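Local coordinates for protein 432aa long hypothetical deoxyribodipyrimidine photolyase (Sulfolobus tokodaii, PDB 2E0I) that probably uses light absorbed by its flavin cofactors to split cyclobutane pyrimidine dimers in damaged DNA, as photolyases do, at residues T17-N20 against Y21-E25; L129-K132 against S133-H136; E80-S84 against R85-K89. All coordinates share one frame; numbering follows the deposited sequence.

Interaction 1: T17-N20 against Y21-E25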
ATOM      1  N   THR A  17      13.279  -5.330 -13.669  1.00 19.65           N
ATOM      2  CA  THR A  17      14.071  -4.466 -14.540  1.00 19.17           C
ATOM      3  C   THR A  17      15.525  -4.269 -14.122  1.00 18.51           C
ATOM      4  O   THR A  17      16.452  -4.699 -14.812  1.00 18.32           O
ATOM      5  CB  THR A  17      13.414  -3.085 -14.686  1.00 19.13           C
ATOM      6  OG1 THR A  17      12.022  -3.251 -14.999  1.00 21.91           O
ATOM      7  CG2 THR A  17      14.084  -2.298 -15.808  1.00 17.24           C
ATOM      8  N   GLY A  18      15.725  -3.618 -12.988  1.00 17.70           N
ATOM      9  CA  GLY A  18      17.074  -3.377 -12.535  1.00 16.89           C
ATOM     10  C   GLY A  18      17.868  -4.653 -12.400  1.00 17.50           C
ATOM     11  O   GLY A  18      19.037  -4.713 -12.777  1.00 17.03           O
ATOM     12  N   LEU A  19      17.235  -5.689 -11.862  1.00 18.04           N
ATOM     13  CA  LEU A  19      17.930  -6.948 -11.677  1.00 16.99           C
ATOM     14  C   LEU A  19      18.346  -7.510 -13.028  1.00 18.37           C
ATOM     15  O   LEU A  19      19.450  -8.042 -13.172  1.00 18.09           O
ATOM     16  CB  LEU A  19      17.042  -7.937 -10.925  1.00 14.87           C
ATOM     17  CG  LEU A  19      17.668  -9.312 -10.674  1.00 13.82           C
ATOM     18  CD1 LEU A  19      18.986  -9.155  -9.921  1.00  9.62           C
ATOM     19  CD2 LEU A  19      16.678 -10.194  -9.914  1.00 10.96           C
ATOM     20  N   ASN A  20      17.465  -7.382 -14.022  1.00 20.71           N
ATOM     21  CA  ASN A  20      17.760  -7.872 -15.367  1.00 21.78           C
ATOM     22  C   ASN A  20      19.003  -7.201 -15.917  1.00 23.66           C
ATOM     23  O   ASN A  20      19.928  -7.884 -16.349  1.00 24.34           O
ATOM     24  CB  ASN A  20      16.600  -7.613 -16.318  1.00 20.84           C
ATOM     25  CG  ASN A  20      15.512  -8.639 -16.192  1.00 21.64           C
ATOM     26  OD1 ASN A  20      15.744  -9.766 -15.746  1.00 23.04           O
ATOM     27  ND2 ASN A  20      14.313  -8.269 -16.610  1.00 22.27           N
ATOM     28  N   TYR A  21      19.034  -5.871 -15.901  1.00 24.78           N
ATOM     29  CA  TYR A  21      20.197  -5.163 -16.410  1.00 27.14           C
ATOM     30  C   TYR A  21      21.437  -5.585 -15.652  1.00 27.73           C
ATOM     31  O   TYR A  21      22.493  -5.791 -16.241  1.00 29.15           O
ATOM     32  CB  TYR A  21      20.019  -3.655 -16.288  1.00 29.53           C
ATOM     33  CG  TYR A  21      19.154  -3.057 -17.361  1.00 32.15           C
ATOM     34  CD1 TYR A  21      17.843  -2.679 -17.095  1.00 34.60           C
ATOM     35  CD2 TYR A  21      19.649  -2.862 -18.648  1.00 33.70           C
ATOM     36  CE1 TYR A  21      17.042  -2.114 -18.084  1.00 36.66           C
ATOM     37  CE2 TYR A  21      18.860  -2.303 -19.647  1.00 36.08           C
ATOM     38  CZ  TYR A  21      17.559  -1.930 -19.358  1.00 37.27           C
ATOM     39  OH  TYR A  21      16.780  -1.361 -20.335  1.00 39.31           O
ATOM     40  N   ALA A  22      21.309  -5.726 -14.341  1.00 27.53           N
ATOM     41  CA  ALA A  22      22.444  -6.130 -13.530  1.00 28.11           C
ATOM     42  C   ALA A  22      22.995  -7.474 -13.994  1.00 28.53           C
ATOM     43  O   ALA A  22      24.199  -7.635 -14.174  1.00 27.79           O
ATOM     44  CB  ALA A  22      22.037  -6.218 -12.071  1.00 26.61           C
ATOM     45  N   LEU A  23      22.102  -8.435 -14.192  1.00 30.07           N
ATOM     46  CA  LEU A  23      22.499  -9.776 -14.611  1.00 31.86           C
ATOM     47  C   LEU A  23      23.151  -9.844 -15.989  1.00 32.73           C
ATOM     48  O   LEU A  23      24.049 -10.653 -16.226  1.00 33.07           O
ATOM     49  CB  LEU A  23      21.284 -10.710 -14.565  1.00 30.78           C
ATOM     50  CG  LEU A  23      20.841 -11.118 -13.157  1.00 31.02           C
ATOM     51  CD1 LEU A  23      19.471 -11.779 -13.214  1.00 30.58           C
ATOM     52  CD2 LEU A  23      21.885 -12.049 -12.541  1.00 29.09           C
ATOM     53  N   SER A  24      22.705  -8.990 -16.896  1.00 34.02           N
ATOM     54  CA  SER A  24      23.244  -9.001 -18.237  1.00 35.87           C
ATOM     55  C   SER A  24      24.472  -8.109 -18.404  1.00 37.52           C
ATOM     56  O   SER A  24      25.293  -8.349 -19.293  1.00 39.08           O
ATOM     57  CB  SER A  24      22.157  -8.590 -19.232  1.00 35.43           C
ATOM     58  OG  SER A  24      21.785  -7.238 -19.049  1.00 35.17           O
ATOM     59  N   GLU A  25      24.614  -7.097 -17.552  1.00 38.54           N
ATOM     60  CA  GLU A  25      25.753  -6.189 -17.661  1.00 39.09           C
ATOM     61  C   GLU A  25      26.985  -6.560 -16.834  1.00 39.91           C
ATOM     62  O   GLU A  25      28.076  -6.111 -17.155  1.00 40.32           O
ATOM     63  CB  GLU A  25      25.330  -4.754 -17.324  1.00 38.64           C
ATOM     64  CG  GLU A  25      24.321  -4.146 -18.293  1.00 38.94           C
ATOM     65  CD  GLU A  25      24.002  -2.678 -17.984  1.00 41.56           C
ATOM     66  OE1 GLU A  25      23.169  -2.070 -18.704  1.00 42.03           O
ATOM     67  OE2 GLU A  25      24.584  -2.122 -17.023  1.00 42.66           O
TER
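Successive i-to-i+4 backbone bonds join Thr17-Asn20 to Tyr21-Glu25 as one continuous alpha-helix, with Tyr21 N donating to Thr17 O (3.0 Å), and Ala22, Leu23 and Ser24 following in step onto Gly18, Leu19 and Asn20. This helix, 17-25, is the crossover of a beta-alpha-beta unit between strands 2-7 and 28-35 in the parallel sheet of the N-terminal photolyase domain. On the flank facing strands 92-96 and 120-124, Thr17 and Tyr21 run side by side. With chi1 at -49°, Thr17 OG1 lies beside the backbone N and turns to Asp126, its main polar partner, which sets the methyl CG2 opposite that nitrogen, where it meets the edge of the Tyr21 ring in its plane, 3.7 Å from CE1. Tyr21 CD1 also rests 3.4 Å from Thr17 O, the carbonyl that receives the Tyr21 amide, and the phenol ring goes on to stack with Tyr124 of the outermost strand 120-124. Another flank is apolar: Leu19 and Leu23 cross at a slant, CG of Leu19 standing 4.0 Å from CD1 of Leu23, while Leu19 also packs on Leu13 and Phe162. Asn20 meets the next turn through its backbone O, while its buried amide is satisfied by the 156-158 segment, OD1 accepting from Met158 N and ND2 donating to Glu156 O. In the last turn a side-chain hydroxyl joins the backbone bonding. Ser24 OG, folded back over the main chain with chi1 at 67°, donates to Tyr21 O at 3.2 Å from well above the carbonyl plane, and the same oxygen accepts the backbone N of Glu25 at 2.8 Å.

Interaction 2: L129-K132 against S133-H136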
ATOM      1  N   LEU A 129       3.679   1.035 -14.364  1.00 30.68           N
ATOM      2  CA  LEU A 129       3.185   0.364 -15.547  1.00 31.90           C
ATOM      3  C   LEU A 129       3.479   1.266 -16.745  1.00 33.05           C
ATOM      4  O   LEU A 129       3.629   0.796 -17.871  1.00 33.24           O
ATOM      5  CB  LEU A 129       1.683   0.171 -15.399  1.00 30.92           C
ATOM      6  CG  LEU A 129       0.971  -0.985 -16.088  1.00 30.02           C
ATOM      7  CD1 LEU A 129       1.597  -2.304 -15.692  1.00 28.42           C
ATOM      8  CD2 LEU A 129      -0.488  -0.948 -15.676  1.00 28.77           C
ATOM      9  N   THR A 130       3.583   2.565 -16.479  1.00 34.53           N
ATOM     10  CA  THR A 130       3.825   3.569 -17.515  1.00 36.52           C
ATOM     11  C   THR A 130       5.052   4.443 -17.218  1.00 36.57           C
ATOM     12  O   THR A 130       5.419   4.636 -16.056  1.00 37.19           O
ATOM     13  CB  THR A 130       2.587   4.506 -17.655  1.00 37.14           C
ATOM     14  OG1 THR A 130       2.429   5.276 -16.459  1.00 37.25           O
ATOM     15  CG2 THR A 130       1.320   3.696 -17.843  1.00 38.60           C
ATOM     16  N   PRO A 131       5.698   4.985 -18.267  1.00 36.18           N
ATOM     17  CA  PRO A 131       6.880   5.847 -18.119  1.00 36.05           C
ATOM     18  C   PRO A 131       6.500   7.123 -17.373  1.00 36.52           C
ATOM     19  O   PRO A 131       5.496   7.761 -17.706  1.00 37.23           O
ATOM     20  CB  PRO A 131       7.281   6.126 -19.557  1.00 34.78           C
ATOM     21  CG  PRO A 131       6.838   4.897 -20.266  1.00 35.27           C
ATOM     22  CD  PRO A 131       5.471   4.672 -19.685  1.00 35.82           C
ATOM     23  N   LYS A 132       7.298   7.511 -16.384  1.00 35.90           N
ATOM     24  CA  LYS A 132       6.954   8.691 -15.608  1.00 36.91           C
ATOM     25  C   LYS A 132       6.909  10.008 -16.366  1.00 37.10           C
ATOM     26  O   LYS A 132       6.221  10.940 -15.943  1.00 37.16           O
ATOM     27  CB  LYS A 132       7.869   8.828 -14.392  1.00 37.43           C
ATOM     28  CG  LYS A 132       9.326   9.011 -14.691  1.00 36.97           C
ATOM     29  CD  LYS A 132      10.065   9.251 -13.399  1.00 38.13           C
ATOM     30  CE  LYS A 132      11.557   9.368 -13.621  1.00 38.89           C
ATOM     31  NZ  LYS A 132      12.255   9.679 -12.347  1.00 40.85           N
ATOM     32  N   SER A 133       7.628  10.097 -17.480  1.00 37.21           N
ATOM     33  CA  SER A 133       7.624  11.333 -18.253  1.00 37.30           C
ATOM     34  C   SER A 133       6.221  11.635 -18.785  1.00 36.92           C
ATOM     35  O   SER A 133       5.879  12.791 -19.034  1.00 37.50           O
ATOM     36  CB  SER A 133       8.585  11.229 -19.426  1.00 36.85           C
ATOM     37  OG  SER A 133       8.062  10.354 -20.400  1.00 40.31           O
ATOM     38  N   LEU A 134       5.417  10.587 -18.945  1.00 36.68           N
ATOM     39  CA  LEU A 134       4.057  10.717 -19.462  1.00 36.33           C
ATOM     40  C   LEU A 134       3.030  11.337 -18.521  1.00 35.45           C
ATOM     41  O   LEU A 134       1.869  11.460 -18.896  1.00 35.34           O
ATOM     42  CB  LEU A 134       3.516   9.354 -19.886  1.00 37.46           C
ATOM     43  CG  LEU A 134       4.283   8.548 -20.923  1.00 39.06           C
ATOM     44  CD1 LEU A 134       3.535   7.248 -21.204  1.00 39.48           C
ATOM     45  CD2 LEU A 134       4.433   9.370 -22.185  1.00 40.24           C
ATOM     46  N   PHE A 135       3.419  11.718 -17.312  1.00 34.21           N
ATOM     47  CA  PHE A 135       2.431  12.290 -16.410  1.00 34.42           C
ATOM     48  C   PHE A 135       2.325  13.812 -16.497  1.00 35.94           C
ATOM     49  O   PHE A 135       3.339  14.520 -16.468  1.00 37.30           O
ATOM     50  CB  PHE A 135       2.723  11.894 -14.969  1.00 32.53           C
ATOM     51  CG  PHE A 135       1.639  12.292 -14.010  1.00 31.33           C
ATOM     52  CD1 PHE A 135       0.489  11.520 -13.884  1.00 31.31           C
ATOM     53  CD2 PHE A 135       1.740  13.467 -13.269  1.00 30.11           C
ATOM     54  CE1 PHE A 135      -0.548  11.920 -13.031  1.00 30.86           C
ATOM     55  CE2 PHE A 135       0.714  13.874 -12.420  1.00 28.39           C
ATOM     56  CZ  PHE A 135      -0.429  13.103 -12.299  1.00 29.38           C
ATOM     57  N   HIS A 136       1.090  14.302 -16.589  1.00 35.97           N
ATOM     58  CA  HIS A 136       0.803  15.735 -16.672  1.00 36.88           C
ATOM     59  C   HIS A 136      -0.708  15.905 -16.645  1.00 38.65           C
ATOM     60  O   HIS A 136      -1.255  16.753 -17.359  1.00 40.17           O
ATOM     61  CB  HIS A 136       1.360  16.342 -17.982  1.00 36.42           C
ATOM     62  CG  HIS A 136       0.848  15.691 -19.241  1.00 37.02           C
ATOM     63  ND1 HIS A 136       1.649  14.918 -20.062  1.00 36.76           N
ATOM     64  CD2 HIS A 136      -0.382  15.692 -19.813  1.00 36.17           C
ATOM     65  CE1 HIS A 136       0.935  14.470 -21.080  1.00 35.56           C
ATOM     66  NE2 HIS A 136      -0.301  14.925 -20.953  1.00 37.75           N
TER
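Pro131 and Leu134 lie side by side on a short 3-10 turn in the loop between strand 120-124 and helix 140-147, on the surface of the photolyase domain. Leu134 carries the side-chain contact. Its CB sits 3.3 Å from Pro131 O, the oxygen that also accepts the Leu134 amide; CG, placed anti to the carbonyl carbon (chi1 -57°), comes 4.1 Å from Pro131 CB. At the tip, CD1 lies 3.6 Å from Pro131 CD, alongside the pyrrolidine ring, the two side chains pointing the same way. Beyond the turn Leu134 also packs on Val147 and Val150. With an alanine here, CG and both methyls would be gone, which is likely to open a gap between the Pro131 ring and Val147. Lys132 goes elsewhere: its straight chain ends with NZ bonded to the hydroxyl of Tyr255, and its O accepts from Tyr256 OH, which ties the turn to helix 238-256. Both bonds of the turn span three residues, and their donors stand above the acceptor's carbonyl plane: Leu134 N to Pro131 O at 3.1 Å, and Phe135 N to Lys132 O at 3.2 Å.

Interaction 3: E80-S84 against R85-K89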
ATOM      1  N   GLU A  80      22.481   4.405   2.818  1.00 33.02           N
ATOM      2  CA  GLU A  80      23.680   5.151   2.442  1.00 34.89           C
ATOM      3  C   GLU A  80      24.910   4.767   3.275  1.00 34.01           C
ATOM      4  O   GLU A  80      25.998   4.571   2.724  1.00 34.93           O
ATOM      5  CB  GLU A  80      23.433   6.674   2.530  1.00 37.31           C
ATOM      6  CG  GLU A  80      22.726   7.158   3.794  1.00 40.16           C
ATOM      7  CD  GLU A  80      21.218   7.108   3.657  1.00 42.50           C
ATOM      8  OE1 GLU A  80      20.695   6.046   3.248  1.00 41.88           O
ATOM      9  OE2 GLU A  80      20.556   8.131   3.956  1.00 43.69           O
ATOM     10  N   LYS A  81      24.745   4.654   4.589  1.00 32.58           N
ATOM     11  CA  LYS A  81      25.859   4.281   5.450  1.00 32.72           C
ATOM     12  C   LYS A  81      26.326   2.844   5.211  1.00 32.09           C
ATOM     13  O   LYS A  81      27.513   2.562   5.297  1.00 32.76           O
ATOM     14  CB  LYS A  81      25.480   4.480   6.916  1.00 33.98           C
ATOM     15  CG  LYS A  81      25.270   5.933   7.266  1.00 35.41           C
ATOM     16  CD  LYS A  81      24.767   6.114   8.678  1.00 37.65           C
ATOM     17  CE  LYS A  81      24.439   7.581   8.899  1.00 40.31           C
ATOM     18  NZ  LYS A  81      23.457   7.796  10.004  1.00 43.31           N
ATOM     19  N   VAL A  82      25.398   1.942   4.907  1.00 30.85           N
ATOM     20  CA  VAL A  82      25.757   0.555   4.653  1.00 29.93           C
ATOM     21  C   VAL A  82      26.630   0.443   3.420  1.00 30.64           C
ATOM     22  O   VAL A  82      27.685  -0.184   3.463  1.00 30.87           O
ATOM     23  CB  VAL A  82      24.522  -0.315   4.447  1.00 28.57           C
ATOM     24  CG1 VAL A  82      24.934  -1.701   3.950  1.00 26.58           C
ATOM     25  CG2 VAL A  82      23.758  -0.416   5.748  1.00 27.93           C
ATOM     26  N   VAL A  83      26.180   1.042   2.321  1.00 31.51           N
ATOM     27  CA  VAL A  83      26.930   1.028   1.063  1.00 33.24           C
ATOM     28  C   VAL A  83      28.329   1.507   1.374  1.00 33.93           C
ATOM     29  O   VAL A  83      29.326   0.868   1.020  1.00 33.65           O
ATOM     30  CB  VAL A  83      26.308   2.002   0.031  1.00 33.87           C
ATOM     31  CG1 VAL A  83      27.236   2.181  -1.165  1.00 33.63           C
ATOM     32  CG2 VAL A  83      24.951   1.481  -0.413  1.00 34.07           C
ATOM     33  N   SER A  84      28.377   2.646   2.054  1.00 33.99           N
ATOM     34  CA  SER A  84      29.620   3.255   2.448  1.00 35.18           C
ATOM     35  C   SER A  84      30.585   2.276   3.154  1.00 36.15           C
ATOM     36  O   SER A  84      31.724   2.132   2.734  1.00 36.07           O
ATOM     37  CB  SER A  84      29.308   4.456   3.339  1.00 34.27           C
ATOM     38  OG  SER A  84      30.489   5.123   3.735  1.00 37.00           O
ATOM     39  N   ARG A  85      30.133   1.586   4.197  1.00 37.77           N
ATOM     40  CA  ARG A  85      31.013   0.677   4.934  1.00 39.68           C
ATOM     41  C   ARG A  85      31.398  -0.614   4.228  1.00 40.73           C
ATOM     42  O   ARG A  85      32.559  -1.019   4.248  1.00 41.68           O
ATOM     43  CB  ARG A  85      30.391   0.291   6.280  1.00 40.49           C
ATOM     44  CG  ARG A  85      29.609   1.394   6.954  1.00 42.19           C
ATOM     45  CD  ARG A  85      29.756   1.344   8.455  1.00 43.21           C
ATOM     46  NE  ARG A  85      28.675   2.061   9.113  1.00 44.78           N
ATOM     47  CZ  ARG A  85      27.433   1.592   9.188  1.00 47.43           C
ATOM     48  NH1 ARG A  85      27.140   0.410   8.645  1.00 47.12           N
ATOM     49  NH2 ARG A  85      26.486   2.297   9.808  1.00 48.14           N
ATOM     50  N   PHE A  86      30.427  -1.255   3.593  1.00 41.79           N
ATOM     51  CA  PHE A  86      30.669  -2.541   2.960  1.00 42.29           C
ATOM     52  C   PHE A  86      30.925  -2.644   1.451  1.00 43.16           C
ATOM     53  O   PHE A  86      31.644  -3.543   1.015  1.00 43.93           O
ATOM     54  CB  PHE A  86      29.511  -3.477   3.312  1.00 42.29           C
ATOM     55  CG  PHE A  86      29.290  -3.654   4.793  1.00 42.04           C
ATOM     56  CD1 PHE A  86      29.984  -4.630   5.510  1.00 41.43           C
ATOM     57  CD2 PHE A  86      28.356  -2.861   5.467  1.00 42.49           C
ATOM     58  CE1 PHE A  86      29.746  -4.820   6.874  1.00 41.57           C
ATOM     59  CE2 PHE A  86      28.107  -3.039   6.835  1.00 42.06           C
ATOM     60  CZ  PHE A  86      28.803  -4.023   7.540  1.00 41.88           C
ATOM     61  N   PHE A  87      30.360  -1.753   0.645  1.00 43.41           N
ATOM     62  CA  PHE A  87      30.546  -1.881  -0.800  1.00 44.27           C
ATOM     63  C   PHE A  87      31.531  -0.934  -1.486  1.00 45.17           C
ATOM     64  O   PHE A  87      31.570  -0.857  -2.708  1.00 44.75           O
ATOM     65  CB  PHE A  87      29.187  -1.760  -1.497  1.00 42.97           C
ATOM     66  CG  PHE A  87      28.076  -2.499  -0.804  1.00 41.50           C
ATOM     67  CD1 PHE A  87      28.288  -3.760  -0.248  1.00 40.82           C
ATOM     68  CD2 PHE A  87      26.807  -1.943  -0.728  1.00 40.79           C
ATOM     69  CE1 PHE A  87      27.252  -4.452   0.371  1.00 38.67           C
ATOM     70  CE2 PHE A  87      25.767  -2.632  -0.112  1.00 39.56           C
ATOM     71  CZ  PHE A  87      25.995  -3.888   0.437  1.00 38.84           C
ATOM     72  N   ASN A  88      32.327  -0.217  -0.710  1.00 47.24           N
ATOM     73  CA  ASN A  88      33.285   0.719  -1.280  1.00 49.02           C
ATOM     74  C   ASN A  88      34.182   0.139  -2.385  1.00 49.43           C
ATOM     75  O   ASN A  88      34.712   0.892  -3.208  1.00 50.58           O
ATOM     76  CB  ASN A  88      34.146   1.312  -0.157  1.00 49.96           C
ATOM     77  CG  ASN A  88      34.511   0.281   0.895  1.00 51.84           C
ATOM     78  OD1 ASN A  88      35.186  -0.711   0.606  1.00 52.38           O
ATOM     79  ND2 ASN A  88      34.051   0.503   2.124  1.00 52.80           N
ATOM     80  N   LYS A  89      34.346  -1.183  -2.433  1.00 48.70           N
ATOM     81  CA  LYS A  89      35.214  -1.767  -3.457  1.00 48.35           C
ATOM     82  C   LYS A  89      34.518  -2.488  -4.613  1.00 47.69           C
ATOM     83  O   LYS A  89      35.181  -3.092  -5.462  1.00 47.91           O
ATOM     84  CB  LYS A  89      36.219  -2.719  -2.805  1.00 49.75           C
ATOM     85  CG  LYS A  89      37.178  -2.042  -1.823  1.00 51.40           C
ATOM     86  CD  LYS A  89      38.267  -3.007  -1.339  1.00 52.61           C
ATOM     87  CE  LYS A  89      37.690  -4.269  -0.692  1.00 53.63           C
ATOM     88  NZ  LYS A  89      36.861  -3.969   0.516  1.00 54.88           N
TER
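Val83 and Phe87 form the closely packed part of the last turns of helix 79-86: their side chains cross at about a right angle, with CD2 of Phe87 3.9 Å from Val83 CG2, and Val83 leans on Ile110 and Val113 of helix 101-115. Phe86 lies at the exposed margin, though it touches buried Val82, whose CG1 is 3.9 Å from Phe86 CD2. The Phe86 ring brings its edge to Val82 O, and the Phe86 amide points almost straight at that same oxygen (2.9 Å, 176° at the hydrogen). Both rings continue onto Phe75 of strand 73-76, Phe87 edge-to-face. The solvent side is looser. There Arg85 bends at chi2 (-145°) and folds back along the helix, laying one guanidinium face over Lys81 O and CB, with NH2 3.8 Å from that CB. The two charges stay apart: Lys81 extends away to a salt bridge with Glu78, its NZ 6.3 Å from Arg85 NH2. Past the aromatic pair Asn88 reaches back, its ND2 donating to Ser84 O at 2.9 Å and, more weakly, to Arg85 O. A side-chain amide thus bonds a carbonyl of the final turn just after the chain leaves helical geometry at Phe87, at the C-terminal end of a helix that flanks the parallel sheet of the photolyase alpha/beta domain.

Overall arrangement
From the N terminus the chain meets interaction 1 first, on the helix that crosses between strands 2-7 and 28-35; then interaction 3, on the helix after edge strand 73-76; and last interaction 2, in the loop following the other edge strand, 120-124. Each is local and closes no long loop; they come in series, without nesting or crossing. None touches another: the nearest atoms of 17-25 and 129-136 are about 9 Å apart, and the centres of interactions 2 and 3 about 32 Å. Interactions 1 and 3 belong to helices packed on the parallel sheet, whereas interaction 2 links that domain to helix 238-256.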